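Long-range contact in chitin oligosaccharide binding protein NagB2 (Paenibacillus sp. FPU-7, PDB 7EHO), which probably binds chitin oligosaccharides outside the cell as the solute-binding component of a sugar uptake system: residues Asn205-Ala210 with Phe297-Ile302. Numbering follows the deposited sequence.
Sequences NSLFVA and FRFPNI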
ATOM      1  N   ASN A 205      -4.152 -12.296  -1.266  1.00 16.30           N
ATOM      2  CA  ASN A 205      -4.877 -11.143  -1.772  1.00 19.27           C
ATOM      3  C   ASN A 205      -4.302 -11.325  -3.132  1.00 16.18           C
ATOM      4  O   ASN A 205      -4.981 -11.319  -4.145  1.00 25.83           O
ATOM      5  CB  ASN A 205      -4.305  -9.740  -1.768  1.00 21.77           C
ATOM      6  CG  ASN A 205      -5.511  -8.694  -1.894  1.00 26.18           C
ATOM      7  OD1 ASN A 205      -6.450  -7.969  -1.996  1.00 35.36           O
ATOM      8  ND2 ASN A 205      -5.712  -9.352  -2.989  1.00 39.39           N
ATOM      9  N   SER A 206      -2.921 -11.273  -3.119  1.00 15.70           N
ATOM     10  CA  SER A 206      -1.990 -11.198  -4.225  1.00 13.93           C
ATOM     11  C   SER A 206      -1.882 -12.506  -4.988  1.00 11.79           C
ATOM     12  O   SER A 206      -1.567 -12.511  -6.185  1.00 14.69           O
ATOM     13  CB  SER A 206      -0.552 -10.833  -3.775  1.00 17.09           C
ATOM     14  OG  SER A 206      -0.335  -9.463  -3.433  1.00 15.65           O
ATOM     15  N   LEU A 207      -2.113 -13.627  -4.313  1.00 14.54           N
ATOM     16  CA  LEU A 207      -2.206 -14.898  -5.016  1.00 16.01           C
ATOM     17  C   LEU A 207      -3.402 -14.914  -5.974  1.00 14.20           C
ATOM     18  O   LEU A 207      -3.264 -15.299  -7.138  1.00 15.33           O
ATOM     19  CB  LEU A 207      -2.263 -16.042  -3.997  1.00 16.03           C
ATOM     20  CG  LEU A 207      -2.006 -17.495  -4.381  1.00 24.69           C
ATOM     21  CD1 LEU A 207      -0.850 -17.656  -5.329  1.00 20.09           C
ATOM     22  CD2 LEU A 207      -1.700 -18.252  -3.083  1.00 18.48           C
ATOM     23  N   PHE A 208      -4.577 -14.454  -5.540  1.00 15.42           N
ATOM     24  CA  PHE A 208      -5.700 -14.550  -6.470  1.00 10.89           C
ATOM     25  C   PHE A 208      -5.712 -13.398  -7.465  1.00 12.92           C
ATOM     26  O   PHE A 208      -6.333 -13.522  -8.520  1.00 15.12           O
ATOM     27  CB  PHE A 208      -7.072 -14.742  -5.742  1.00 13.91           C
ATOM     28  CG  PHE A 208      -7.605 -13.538  -4.995  1.00 14.04           C
ATOM     29  CD1 PHE A 208      -8.100 -12.437  -5.668  1.00 22.27           C
ATOM     30  CD2 PHE A 208      -7.668 -13.556  -3.615  1.00 12.76           C
ATOM     31  CE1 PHE A 208      -8.609 -11.348  -4.969  1.00 19.00           C
ATOM     32  CE2 PHE A 208      -8.187 -12.473  -2.907  1.00 22.70           C
ATOM     33  CZ  PHE A 208      -8.646 -11.363  -3.599  1.00 19.69           C
ATOM     34  N   VAL A 209      -4.965 -12.326  -7.201  1.00 11.74           N
ATOM     35  CA  VAL A 209      -4.757 -11.349  -8.260  1.00 12.69           C
ATOM     36  C   VAL A 209      -3.773 -11.917  -9.279  1.00 16.70           C
ATOM     37  O   VAL A 209      -3.924 -11.710 -10.493  1.00 15.82           O
ATOM     38  CB  VAL A 209      -4.305 -10.007  -7.659  1.00 16.67           C
ATOM     39  CG1 VAL A 209      -3.673  -9.088  -8.747  1.00 17.40           C
ATOM     40  CG2 VAL A 209      -5.475  -9.320  -7.030  1.00 15.77           C
ATOM     41  N   ALA A 210      -2.812 -12.723  -8.823  1.00 13.83           N
ATOM     42  CA  ALA A 210      -1.907 -13.361  -9.771  1.00 18.20           C
ATOM     43  C   ALA A 210      -2.612 -14.447 -10.583  1.00 16.08           C
ATOM     44  O   ALA A 210      -2.284 -14.645 -11.759  1.00 18.66           O
ATOM     45  CB  ALA A 210      -0.696 -13.930  -9.040  1.00 18.46           C
ATOM     46  N   PHE A 297      11.353  -9.210  -2.825  1.00 13.70           N
ATOM     47  CA  PHE A 297      10.918  -9.394  -4.207  1.00 16.67           C
ATOM     48  C   PHE A 297       9.401  -9.382  -4.295  1.00 16.82           C
ATOM     49  O   PHE A 297       8.709  -9.818  -3.370  1.00 15.71           O
ATOM     50  CB  PHE A 297      11.493 -10.697  -4.804  1.00 21.24           C
ATOM     51  CG  PHE A 297      11.102 -11.969  -4.069  1.00 15.80           C
ATOM     52  CD1 PHE A 297       9.942 -12.652  -4.404  1.00 15.62           C
ATOM     53  CD2 PHE A 297      11.929 -12.498  -3.088  1.00 19.78           C
ATOM     54  CE1 PHE A 297       9.607 -13.860  -3.760  1.00 19.33           C
ATOM     55  CE2 PHE A 297      11.600 -13.677  -2.427  1.00 18.22           C
ATOM     56  CZ  PHE A 297      10.427 -14.360  -2.771  1.00 16.70           C
ATOM     57  N   ARG A 298       8.898  -8.876  -5.424  1.00 14.21           N
ATOM     58  CA  ARG A 298       7.477  -8.859  -5.721  1.00 20.01           C
ATOM     59  C   ARG A 298       6.941 -10.272  -5.770  1.00 17.98           C
ATOM     60  O   ARG A 298       7.675 -11.244  -5.986  1.00 20.08           O
ATOM     61  CB  ARG A 298       7.192  -8.245  -7.095  1.00 21.75           C
ATOM     62  CG  ARG A 298       7.122  -6.767  -7.196  1.00 27.17           C
ATOM     63  CD  ARG A 298       6.338  -6.362  -8.456  1.00 16.39           C
ATOM     64  NE  ARG A 298       6.835  -6.999  -9.683  1.00 21.26           N
ATOM     65  CZ  ARG A 298       7.788  -6.505 -10.476  1.00 20.89           C
ATOM     66  NH1 ARG A 298       8.390  -5.370 -10.158  1.00 17.06           N
ATOM     67  NH2 ARG A 298       8.153  -7.153 -11.585  1.00 17.94           N
ATOM     68  N   PHE A 299       5.632 -10.373  -5.634  1.00 20.70           N
ATOM     69  CA  PHE A 299       4.973 -11.652  -5.836  1.00 17.10           C
ATOM     70  C   PHE A 299       5.335 -12.170  -7.223  1.00 15.63           C
ATOM     71  O   PHE A 299       5.310 -11.400  -8.184  1.00 17.93           O
ATOM     72  CB  PHE A 299       3.448 -11.519  -5.694  1.00 17.41           C
ATOM     73  CG  PHE A 299       2.756 -12.831  -5.576  1.00 20.69           C
ATOM     74  CD1 PHE A 299       2.461 -13.587  -6.723  1.00 18.92           C
ATOM     75  CD2 PHE A 299       2.472 -13.360  -4.330  1.00 18.35           C
ATOM     76  CE1 PHE A 299       1.870 -14.810  -6.608  1.00 18.22           C
ATOM     77  CE2 PHE A 299       1.865 -14.585  -4.220  1.00 20.86           C
ATOM     78  CZ  PHE A 299       1.556 -15.306  -5.359  1.00 19.69           C
ATOM     79  N   PRO A 300       5.745 -13.431  -7.352  1.00 19.66           N
ATOM     80  CA  PRO A 300       6.280 -13.912  -8.635  1.00 17.08           C
ATOM     81  C   PRO A 300       5.173 -14.092  -9.664  1.00 22.63           C
ATOM     82  O   PRO A 300       3.984 -14.218  -9.343  1.00 23.67           O
ATOM     83  CB  PRO A 300       6.944 -15.252  -8.265  1.00 16.47           C
ATOM     84  CG  PRO A 300       6.221 -15.690  -7.037  1.00 22.78           C
ATOM     85  CD  PRO A 300       5.932 -14.409  -6.273  1.00 18.86           C
ATOM     86  N   ASN A 301       5.581 -14.080 -10.933  1.00 16.50           N
ATOM     87  CA  ASN A 301       4.627 -14.089 -12.035  1.00 16.35           C
ATOM     88  C   ASN A 301       4.085 -15.490 -12.305  1.00 19.68           C
ATOM     89  O   ASN A 301       4.849 -16.428 -12.568  1.00 18.61           O
ATOM     90  CB  ASN A 301       5.287 -13.543 -13.298  1.00 17.04           C
ATOM     91  CG  ASN A 301       5.419 -12.031 -13.282  1.00 17.62           C
ATOM     92  OD1 ASN A 301       4.775 -11.326 -12.492  1.00 16.31           O
ATOM     93  ND2 ASN A 301       6.223 -11.521 -14.196  1.00 20.23           N
ATOM     94  N   ILE A 302       2.757 -15.606 -12.330  1.00 17.32           N
ATOM     95  CA  ILE A 302       2.119 -16.869 -12.698  1.00 18.88           C
ATOM     96  C   ILE A 302       1.890 -16.980 -14.206  1.00 25.46           C
ATOM     97  O   ILE A 302       1.835 -18.097 -14.735  1.00 26.62           O
ATOM     98  CB  ILE A 302       0.813 -17.046 -11.895  1.00 23.57           C
ATOM     99  CG1 ILE A 302       1.132 -17.446 -10.449  1.00 25.93           C
ATOM    100  CG2 ILE A 302      -0.116 -18.093 -12.511  1.00 26.94           C
ATOM    101  CD1 ILE A 302      -0.038 -17.294  -9.490  1.00 23.27           C
TER
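The Phe299 ring is the main bump of this contact, set into a shallow hollow on helix 197-212 whose walls are Ser206, Leu207 and Ala210. Three rim atoms of the ring meet these walls. CD2 lies 4.0 Å from Ser206 CB. On the far side of the ring CZ comes within 3.4 Å of Leu207 CD1, and CE1 meets Ala210 CB, which approaches obliquely. One ring face looks onto the helix backbone, with Ser206 O 4.1 Å above the plane over its centre; that oxygen accepts the helical bond from Ala210 N at 2.9 Å. Pro300 CD covers the opposite face, offset toward the rim. Phe299 reaches the helix because CG is anti to its backbone N (chi1 -167°).

In this extracellular solute-binding protein, whose family belongs to the periplasmic-binding-protein clan, the contact packs the loop between strands 294-297 and 309-320 against the flank of the helix. Here the helix supplies the bump: Ala210 CB sits in the notch between Phe299 CE1, at 3.6 Å, and Ile302 CD1, at 3.5 Å, the latter a snug approach slightly inside normal van der Waals distance. Ile302 CD1 also stands 4.3 Å from Leu207 CD1. Replacing Phe299 by an alanine would probably open a gap between loop and helix and deprive Leu207 CD1 of its closest partner across the contact. Outside the two segments, Trp170 of helix 170-182 touches Leu207, Phe299 and Ile302, while Phe273 of strand 271-275 touches both Ser206 and Phe299.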